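Local coordinates for Sensory/regulatory protein rpfC (Xanthomonas campestris pv. campestris, PDB 3M6M) that probably acts in two-component signalling as the receiver domain of a hybrid sensor histidine kinase, with a magnesium ion bound in its acidic pocket, at residues L18-H23 and L42-A47; Q31-K36 and V121-L126; A61-L66 and V94-D99. All coordinates share one frame; numbering follows the deposited sequence.

Interaction 1 (L18-H23 and L42-A47). With MG (magnesium ion), chain T.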
loop_
_atom_site.group_PDB
_atom_site.type_symbol
_atom_site.label_atom_id
_atom_site.label_comp_id
_atom_site.label_asym_id
_atom_site.label_seq_id
_atom_site.Cartn_x
_atom_site.Cartn_y
_atom_site.Cartn_z
ATOM N N LEU D 18 -36.115 -4.647 26.308
ATOM C CA LEU D 18 -36.572 -5.332 25.107
ATOM C C LEU D 18 -35.773 -6.619 24.922
ATOM O O LEU D 18 -34.542 -6.599 24.891
ATOM C CB LEU D 18 -36.451 -4.418 23.883
ATOM C CG LEU D 18 -37.027 -4.875 22.538
ATOM C CD1 LEU D 18 -38.488 -5.304 22.638
ATOM C CD2 LEU D 18 -36.872 -3.765 21.518
ATOM N N VAL D 19 -36.487 -7.736 24.814
ATOM C CA VAL D 19 -35.864 -9.056 24.760
ATOM C C VAL D 19 -36.257 -9.793 23.482
ATOM O O VAL D 19 -37.430 -9.815 23.105
ATOM C CB VAL D 19 -36.237 -9.913 26.003
ATOM C CG1 VAL D 19 -35.560 -11.273 25.948
ATOM C CG2 VAL D 19 -35.857 -9.194 27.291
ATOM N N ALA D 20 -35.265 -10.388 22.822
ATOM C CA ALA D 20 -35.503 -11.195 21.628
ATOM C C ALA D 20 -34.894 -12.593 21.745
ATOM O O ALA D 20 -33.693 -12.745 21.969
ATOM C CB ALA D 20 -34.982 -10.488 20.385
ATOM N N ASP D 21 -35.748 -13.604 21.599
ATOM C CA ASP D 21 -35.333 -15.004 21.536
ATOM C C ASP D 21 -36.393 -15.797 20.780
ATOM O O ASP D 21 -37.592 -15.591 20.987
ATOM C CB ASP D 21 -35.133 -15.584 22.939
ATOM C CG ASP D 21 -34.387 -16.906 22.923
ATOM O OD1 ASP D 21 -34.920 -17.897 22.375
ATOM O OD2 ASP D 21 -33.270 -16.959 23.475
ATOM N N ASP D 22 -35.945 -16.704 19.914
ATOM C CA ASP D 22 -36.858 -17.468 19.058
ATOM C C ASP D 22 -37.622 -18.582 19.785
ATOM O O ASP D 22 -38.629 -19.077 19.277
ATOM C CB ASP D 22 -36.138 -18.009 17.812
ATOM C CG ASP D 22 -34.923 -18.857 18.148
ATOM O OD1 ASP D 22 -34.020 -18.368 18.860
ATOM O OD2 ASP D 22 -34.861 -20.012 17.679
ATOM N N HIS D 23 -37.145 -18.963 20.970
ATOM C CA HIS D 23 -37.814 -19.983 21.778
ATOM C C HIS D 23 -38.654 -19.375 22.899
ATOM O O HIS D 23 -38.215 -18.448 23.585
ATOM C CB HIS D 23 -36.802 -20.991 22.333
ATOM C CG HIS D 23 -36.275 -21.938 21.300
ATOM N ND1 HIS D 23 -35.074 -21.740 20.651
ATOM C CD2 HIS D 23 -36.794 -23.080 20.790
ATOM C CE1 HIS D 23 -34.873 -22.724 19.792
ATOM N NE2 HIS D 23 -35.901 -23.549 19.856
ATOM N N LEU D 42 -40.561 -6.187 27.319
ATOM C CA LEU D 42 -41.281 -6.628 26.127
ATOM C C LEU D 42 -40.469 -7.722 25.438
ATOM O O LEU D 42 -39.288 -7.535 25.127
ATOM C CB LEU D 42 -41.558 -5.470 25.157
ATOM C CG LEU D 42 -42.459 -5.797 23.952
ATOM C CD1 LEU D 42 -43.940 -5.810 24.332
ATOM C CD2 LEU D 42 -42.221 -4.830 22.805
ATOM N N CYS D 43 -41.109 -8.866 25.219
ATOM C CA CYS D 43 -40.469 -9.998 24.564
ATOM C C CYS D 43 -40.944 -10.139 23.130
ATOM O O CYS D 43 -42.133 -9.992 22.840
ATOM C CB CYS D 43 -40.727 -11.286 25.339
ATOM S SG CYS D 43 -39.944 -11.298 26.951
ATOM N N VAL D 44 -40.001 -10.428 22.240
ATOM C CA VAL D 44 -40.291 -10.540 20.818
ATOM C C VAL D 44 -39.609 -11.782 20.220
ATOM O O VAL D 44 -38.668 -12.323 20.809
ATOM C CB VAL D 44 -39.955 -9.211 20.083
ATOM C CG1 VAL D 44 -38.547 -9.225 19.483
ATOM C CG2 VAL D 44 -41.019 -8.899 19.044
ATOM N N ASN D 45 -40.086 -12.231 19.061
ATOM C CA ASN D 45 -39.716 -13.549 18.525
ATOM C C ASN D 45 -38.423 -13.624 17.698
ATOM O O ASN D 45 -37.895 -14.716 17.473
ATOM C CB ASN D 45 -40.883 -14.143 17.722
ATOM C CG ASN D 45 -42.030 -14.624 18.604
ATOM O OD1 ASN D 45 -42.909 -15.351 18.141
ATOM N ND2 ASN D 45 -42.028 -14.223 19.874
ATOM N N GLY D 46 -37.923 -12.478 17.243
ATOM C CA GLY D 46 -36.737 -12.450 16.387
ATOM C C GLY D 46 -36.073 -11.092 16.277
ATOM O O GLY D 46 -36.509 -10.127 16.905
ATOM N N ALA D 47 -35.022 -11.025 15.463
ATOM C CA ALA D 47 -34.215 -9.813 15.312
ATOM C C ALA D 47 -34.921 -8.687 14.556
ATOM O O ALA D 47 -34.709 -7.511 14.856
ATOM C CB ALA D 47 -32.880 -10.138 14.654
HETATM MG MG MG T . -31.898 -19.499 19.685
#

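Interaction 2 (Q31-K36 and V121-L126)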
loop_
_atom_site.group_PDB
_atom_site.type_symbol
_atom_site.label_atom_id
_atom_site.label_comp_id
_atom_site.label_asym_id
_atom_site.label_seq_id
_atom_site.Cartn_x
_atom_site.Cartn_y
_atom_site.Cartn_z
ATOM N N GLN D 31 -38.173 -12.818 31.105
ATOM C CA GLN D 31 -39.234 -11.908 31.540
ATOM C C GLN D 31 -39.474 -12.009 33.048
ATOM O O GLN D 31 -39.594 -10.990 33.730
ATOM C CB GLN D 31 -40.532 -12.192 30.772
ATOM C CG GLN D 31 -41.655 -11.188 31.020
ATOM C CD GLN D 31 -42.875 -11.437 30.149
ATOM O OE1 GLN D 31 -42.766 -11.584 28.930
ATOM N NE2 GLN D 31 -44.048 -11.476 30.771
ATOM N N ARG D 32 -39.527 -13.240 33.554
ATOM C CA ARG D 32 -39.775 -13.506 34.971
ATOM C C ARG D 32 -38.693 -12.961 35.902
ATOM O O ARG D 32 -39.006 -12.332 36.915
ATOM C CB ARG D 32 -39.960 -15.008 35.209
ATOM C CG ARG D 32 -41.403 -15.490 35.114
ATOM C CD ARG D 32 -41.499 -17.013 35.205
ATOM N NE ARG D 32 -40.674 -17.571 36.280
ATOM C CZ ARG D 32 -41.075 -17.752 37.535
ATOM N NH1 ARG D 32 -42.308 -17.425 37.908
ATOM N NH2 ARG D 32 -40.238 -18.267 38.427
ATOM N N LEU D 33 -37.428 -13.198 35.555
ATOM C CA LEU D 33 -36.312 -12.841 36.435
ATOM C C LEU D 33 -36.032 -11.336 36.516
ATOM O O LEU D 33 -35.666 -10.834 37.581
ATOM C CB LEU D 33 -35.039 -13.634 36.085
ATOM C CG LEU D 33 -34.187 -13.352 34.840
ATOM C CD1 LEU D 33 -33.201 -12.213 35.081
ATOM C CD2 LEU D 33 -33.426 -14.605 34.438
ATOM N N LEU D 34 -36.204 -10.625 35.404
ATOM C CA LEU D 34 -35.904 -9.191 35.375
ATOM C C LEU D 34 -37.120 -8.283 35.615
ATOM O O LEU D 34 -36.999 -7.057 35.596
ATOM C CB LEU D 34 -35.108 -8.800 34.115
ATOM C CG LEU D 34 -35.695 -8.848 32.703
ATOM C CD1 LEU D 34 -36.300 -7.514 32.329
ATOM C CD2 LEU D 34 -34.604 -9.210 31.712
ATOM N N GLU D 35 -38.283 -8.888 35.850
ATOM C CA GLU D 35 -39.424 -8.155 36.399
ATOM C C GLU D 35 -39.202 -7.918 37.890
ATOM O O GLU D 35 -39.625 -6.899 38.438
ATOM C CB GLU D 35 -40.736 -8.903 36.153
ATOM C CG GLU D 35 -41.400 -8.545 34.829
ATOM C CD GLU D 35 -42.580 -9.437 34.478
ATOM O OE1 GLU D 35 -42.768 -10.491 35.127
ATOM O OE2 GLU D 35 -43.322 -9.080 33.539
ATOM N N LYS D 36 -38.523 -8.869 38.529
ATOM C CA LYS D 36 -38.091 -8.752 39.917
ATOM C C LYS D 36 -36.830 -7.889 40.014
ATOM O O LYS D 36 -36.791 -6.763 39.514
ATOM C CB LYS D 36 -37.830 -10.145 40.496
ATOM C CG LYS D 36 -37.110 -10.167 41.837
ATOM C CD LYS D 36 -36.698 -11.584 42.212
ATOM C CE LYS D 36 -35.664 -11.595 43.330
ATOM N NZ LYS D 36 -36.212 -11.101 44.624
ATOM N N VAL D 121 -28.755 -17.993 31.413
ATOM C CA VAL D 121 -28.304 -16.736 32.002
ATOM C C VAL D 121 -28.269 -16.775 33.536
ATOM O O VAL D 121 -29.210 -17.243 34.183
ATOM C CB VAL D 121 -29.123 -15.522 31.463
ATOM C CG1 VAL D 121 -30.539 -15.487 32.047
ATOM C CG2 VAL D 121 -28.388 -14.215 31.722
ATOM N N VAL D 122 -27.158 -16.306 34.099
ATOM C CA VAL D 122 -27.036 -16.120 35.539
ATOM C C VAL D 122 -27.680 -14.780 35.887
ATOM O O VAL D 122 -27.261 -13.732 35.382
ATOM C CB VAL D 122 -25.556 -16.160 36.015
ATOM C CG1 VAL D 122 -25.474 -16.100 37.539
ATOM C CG2 VAL D 122 -24.849 -17.410 35.499
ATOM N N ALA D 123 -28.703 -14.828 36.739
ATOM C CA ALA D 123 -29.468 -13.641 37.133
ATOM C C ALA D 123 -28.598 -12.545 37.753
ATOM O O ALA D 123 -28.811 -11.359 37.497
ATOM C CB ALA D 123 -30.600 -14.028 38.077
ATOM N N ALA D 124 -27.620 -12.953 38.560
ATOM C CA ALA D 124 -26.688 -12.026 39.201
ATOM C C ALA D 124 -25.798 -11.306 38.186
ATOM O O ALA D 124 -25.606 -10.094 38.280
ATOM C CB ALA D 124 -25.842 -12.753 40.239
ATOM N N LYS D 125 -25.266 -12.056 37.221
ATOM C CA LYS D 125 -24.395 -11.496 36.179
ATOM C C LYS D 125 -25.136 -10.643 35.154
ATOM O O LYS D 125 -24.560 -9.711 34.594
ATOM C CB LYS D 125 -23.593 -12.598 35.472
ATOM C CG LYS D 125 -22.083 -12.544 35.719
ATOM C CD LYS D 125 -21.709 -12.896 37.158
ATOM C CE LYS D 125 -20.234 -12.636 37.427
ATOM N NZ LYS D 125 -19.884 -12.882 38.852
ATOM N N LEU D 126 -26.403 -10.966 34.911
ATOM C CA LEU D 126 -27.226 -10.196 33.983
ATOM C C LEU D 126 -27.606 -8.841 34.580
ATOM O O LEU D 126 -27.412 -7.805 33.943
ATOM C CB LEU D 126 -28.479 -10.983 33.573
ATOM C CG LEU D 126 -29.407 -10.399 32.499
ATOM C CD1 LEU D 126 -28.725 -10.316 31.140
ATOM C CD2 LEU D 126 -30.687 -11.214 32.394
#

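Interaction 3 (A61-L66 and V94-D99). With MG (magnesium ion), chain T.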
loop_
_atom_site.group_PDB
_atom_site.type_symbol
_atom_site.label_atom_id
_atom_site.label_comp_id
_atom_site.label_asym_id
_atom_site.label_seq_id
_atom_site.Cartn_x
_atom_site.Cartn_y
_atom_site.Cartn_z
ATOM N N ALA D 61 -32.305 -0.746 27.271
ATOM C CA ALA D 61 -31.365 -1.793 26.880
ATOM C C ALA D 61 -32.072 -2.911 26.125
ATOM O O ALA D 61 -33.246 -3.196 26.378
ATOM C CB ALA D 61 -30.642 -2.354 28.105
ATOM N N VAL D 62 -31.348 -3.540 25.201
ATOM C CA VAL D 62 -31.870 -4.657 24.414
ATOM C C VAL D 62 -31.073 -5.931 24.706
ATOM O O VAL D 62 -29.843 -5.941 24.608
ATOM C CB VAL D 62 -31.839 -4.358 22.887
ATOM C CG1 VAL D 62 -32.324 -5.562 22.083
ATOM C CG2 VAL D 62 -32.674 -3.120 22.551
ATOM N N ILE D 63 -31.783 -6.994 25.077
ATOM C CA ILE D 63 -31.179 -8.312 25.251
ATOM C C ILE D 63 -31.561 -9.196 24.070
ATOM O O ILE D 63 -32.737 -9.518 23.882
ATOM C CB ILE D 63 -31.616 -8.994 26.572
ATOM C CG1 ILE D 63 -31.401 -8.056 27.767
ATOM C CG2 ILE D 63 -30.859 -10.306 26.761
ATOM C CD1 ILE D 63 -32.011 -8.547 29.072
ATOM N N VAL D 64 -30.563 -9.578 23.277
ATOM C CA VAL D 64 -30.794 -10.360 22.064
ATOM C C VAL D 64 -30.161 -11.756 22.125
ATOM O O VAL D 64 -29.047 -11.926 22.624
ATOM C CB VAL D 64 -30.332 -9.588 20.786
ATOM C CG1 VAL D 64 -28.806 -9.516 20.687
ATOM C CG2 VAL D 64 -30.932 -10.208 19.530
ATOM N N ASP D 65 -30.894 -12.748 21.628
ATOM C CA ASP D 65 -30.369 -14.096 21.450
ATOM C C ASP D 65 -29.523 -14.116 20.185
ATOM O O ASP D 65 -29.952 -13.619 19.139
ATOM C CB ASP D 65 -31.519 -15.106 21.346
ATOM C CG ASP D 65 -31.044 -16.531 21.094
ATOM O OD1 ASP D 65 -29.973 -16.925 21.608
ATOM O OD2 ASP D 65 -31.759 -17.269 20.384
ATOM N N LEU D 66 -28.322 -14.680 20.284
ATOM C CA LEU D 66 -27.405 -14.716 19.148
ATOM C C LEU D 66 -27.943 -15.552 17.992
ATOM O O LEU D 66 -27.968 -15.085 16.854
ATOM C CB LEU D 66 -26.013 -15.201 19.565
ATOM C CG LEU D 66 -24.920 -15.296 18.488
ATOM C CD1 LEU D 66 -24.687 -13.968 17.760
ATOM C CD2 LEU D 66 -23.622 -15.811 19.094
ATOM N N VAL D 94 -27.055 -6.164 24.664
ATOM C CA VAL D 94 -26.348 -7.302 25.247
ATOM C C VAL D 94 -26.787 -8.604 24.568
ATOM O O VAL D 94 -27.981 -8.840 24.363
ATOM C CB VAL D 94 -26.519 -7.369 26.797
ATOM C CG1 VAL D 94 -27.947 -7.049 27.210
ATOM C CG2 VAL D 94 -26.078 -8.723 27.353
ATOM N N VAL D 95 -25.810 -9.435 24.218
ATOM C CA VAL D 95 -26.066 -10.678 23.494
ATOM C C VAL D 95 -26.072 -11.891 24.431
ATOM O O VAL D 95 -25.274 -11.970 25.370
ATOM C CB VAL D 95 -25.041 -10.885 22.341
ATOM C CG1 VAL D 95 -25.470 -12.028 21.429
ATOM C CG2 VAL D 95 -24.889 -9.608 21.523
ATOM N N LEU D 96 -26.990 -12.821 24.170
ATOM C CA LEU D 96 -27.072 -14.089 24.893
ATOM C C LEU D 96 -26.985 -15.268 23.936
ATOM O O LEU D 96 -27.616 -15.260 22.877
ATOM C CB LEU D 96 -28.387 -14.188 25.671
ATOM C CG LEU D 96 -28.633 -13.393 26.953
ATOM C CD1 LEU D 96 -29.988 -13.783 27.520
ATOM C CD2 LEU D 96 -27.543 -13.624 27.988
ATOM N N SER D 97 -26.207 -16.281 24.316
ATOM C CA SER D 97 -26.154 -17.551 23.581
ATOM C C SER D 97 -25.528 -18.678 24.394
ATOM O O SER D 97 -24.831 -18.436 25.384
ATOM C CB SER D 97 -25.411 -17.397 22.248
ATOM O OG SER D 97 -24.101 -16.906 22.445
ATOM N N ALA D 98 -25.798 -19.912 23.970
ATOM C CA ALA D 98 -25.099 -21.086 24.484
ATOM C C ALA D 98 -23.750 -21.219 23.777
ATOM O O ALA D 98 -22.878 -21.973 24.213
ATOM C CB ALA D 98 -25.937 -22.333 24.284
ATOM N N ASP D 99 -23.604 -20.479 22.678
ATOM C CA ASP D 99 -22.338 -20.333 21.967
ATOM C C ASP D 99 -21.464 -19.332 22.716
ATOM O O ASP D 99 -21.808 -18.153 22.828
ATOM C CB ASP D 99 -22.592 -19.847 20.533
ATOM C CG ASP D 99 -21.344 -19.888 19.654
ATOM O OD1 ASP D 99 -21.447 -19.490 18.475
ATOM O OD2 ASP D 99 -20.267 -20.314 20.122
HETATM MG MG MG T . -31.898 -19.499 19.685
#

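Interaction 1 (L18-H23 and L42-A47)
Val19 bonds to Leu42 and Val44 through both its backbone N and O, as expected of neighbouring parallel strands in the CheY-like receiver fold. Its N donates to Leu42 O at 2.8 Å, and its O accepts from Val44 N, also at 2.8 Å. A third, longer bond, Asp21 N to Val44 O at 3.3 Å, carries the pairing one residue beyond strand 18-20. CA-H groups of Leu18, Cys43 and Ala20 lean weakly on the same three carbonyls.

The apolar contacts divide between the two faces of the sheet. On the face covered by helix 47-56, Leu18 and Leu42 lie side by side and point the same way, with Leu18 CD1 3.8 Å from Leu42 CD2. Further along, Ala20 CB rests 3.9 Å from Val44 CG1; a single methyl suits this place, since Val50 of the helix also packs on it. On the other face, Val19 CB meets Cys43 SG, both compact groups beneath helix 24-35.

Beyond the strands the contact turns polar. Asp21 OD1 uses its anti lone pair to accept from His23 N at 2.8 Å, forming an Asx turn, while Asp21 OD2 makes a salt bridge with Lys119. Asp22 CA touches Asn45 O, while CG, set between the backbone N and carbonyl carbon (chi1 56°), leads the carboxylate away from 42-47 to the metal. An aspartate offers magnesium a hard oxygen ligand; Asp65 and His67 O share the ion. Asp22 binds through one oxygen alone: OD1 is 2.5 Å from the magnesium ion, whereas OD2 stays 3.6 Å away.

Interaction 2 (Q31-K36 and V121-L126)
Leu33 reaches from helix 24-35 to Val121, Ala123 and Leu126, and its branched end carries most of the contact. CB points toward the opposing segment but is still 4.9 Å from Ala123 CB, too far for close packing. CG sits between the backbone N and the carbonyl carbon (chi1 73°), and from it the two methyls spread to different partners. CD1 lies 3.8 Å from Leu126 CD2, the two leucine side chains crossing at about a right angle, and it also comes within 4.4 Å of Ala123 CB. CD2 goes to Val121, in the loop one residue before the N-cap of the opposing helix, stopping 3.9 Å from Val121 CG1; here the side chains cross obliquely.

This is helix packing in the receiver fold, where the first and last helices, 24-35 and 123-133, lie next to each other over the same face of the parallel sheet. The small side chain of Ala123 suits the place where the backbones come nearest, its CA being 6.9 Å from that of Leu33. The opposing helix opens with Val122 at its N-cap, whose O accepts from Leu126 N at 2.9 Å.

Leu126, buried, suits a position between helix and sheet. Besides Leu33, its side chain touches Leu30 of helix 24-35 and Leu117 of strand 115-118. Val121, beta-branched and short, also packs on Leu30. Leu34 adds a lighter touch from deeper in the fold: its CD2 approaches Leu126 CD2 to 4.5 Å.

Interaction 3 (A61-L66 and V94-D99)
Ile63 and Val94 lie side by side at the centre of this contact, pointing the same way, with Ile63 CG1 3.6 Å from Val94 CG1. They belong to a beta-alpha-beta unit of the receiver fold, in which helix 73-85 links the parallel strands 61-65 and 93-97. The other branch of the isoleucine, CG2, lies 3.7 Å from Leu96 CD1, the two side chains set at a slant to each other; a beta-branched residue can thus serve two neighbours at once.

On the opposite face Val64 packs alongside Val95. Leu66 CB then meets Val95 CG1 at 3.7 Å, while the rest of the leucine extends over Ser97 towards helix 102-110.

Four backbone bonds join the strands, from Val94 N to Val62 O at 2.8 Å, through the pairs Val64 N with Val94 O and Leu96 N with Val64 O, to Leu66 N with Leu96 O at 2.7 Å. Past them, Ser97 OG donates to Asp99 O at 2.6 Å, in the carbonyl plane and on a lone pair, tying down the turn after the strand.

Asp65 ends its strand at the position that in receiver domains usually accepts the phosphoryl group. Its CG is anti to the backbone N (chi1 177°), and its two oxygens divide their work: OD1 makes a salt bridge with Lys119, and OD2 binds the magnesium ion at 2.3 Å.

In the fold
All three contacts belong to one receiver domain. Interactions 1 and 3, centres about 10 Å apart, share its parallel sheet: strands 16-20 and 61-65 are neighbours, probably hydrogen-bonded from Leu18 O to Ile63 N and Ala20 O to Asp65 N, and bring Asp22 and Asp65 to the magnesium ion. Interaction 1 closes before interaction 3 begins. Interaction 2 joins the first and last helices, about 13 Å from interaction 3 and 15 Å from interaction 1 between centres; its segments enclose those of interaction 3 in sequence and alternate with those of interaction 1. Cys43 SG packs on Gln31 OE1, Leu34 and Leu126 on Ile63, and Val121 on Leu96, so the helices cover one face of the sheet.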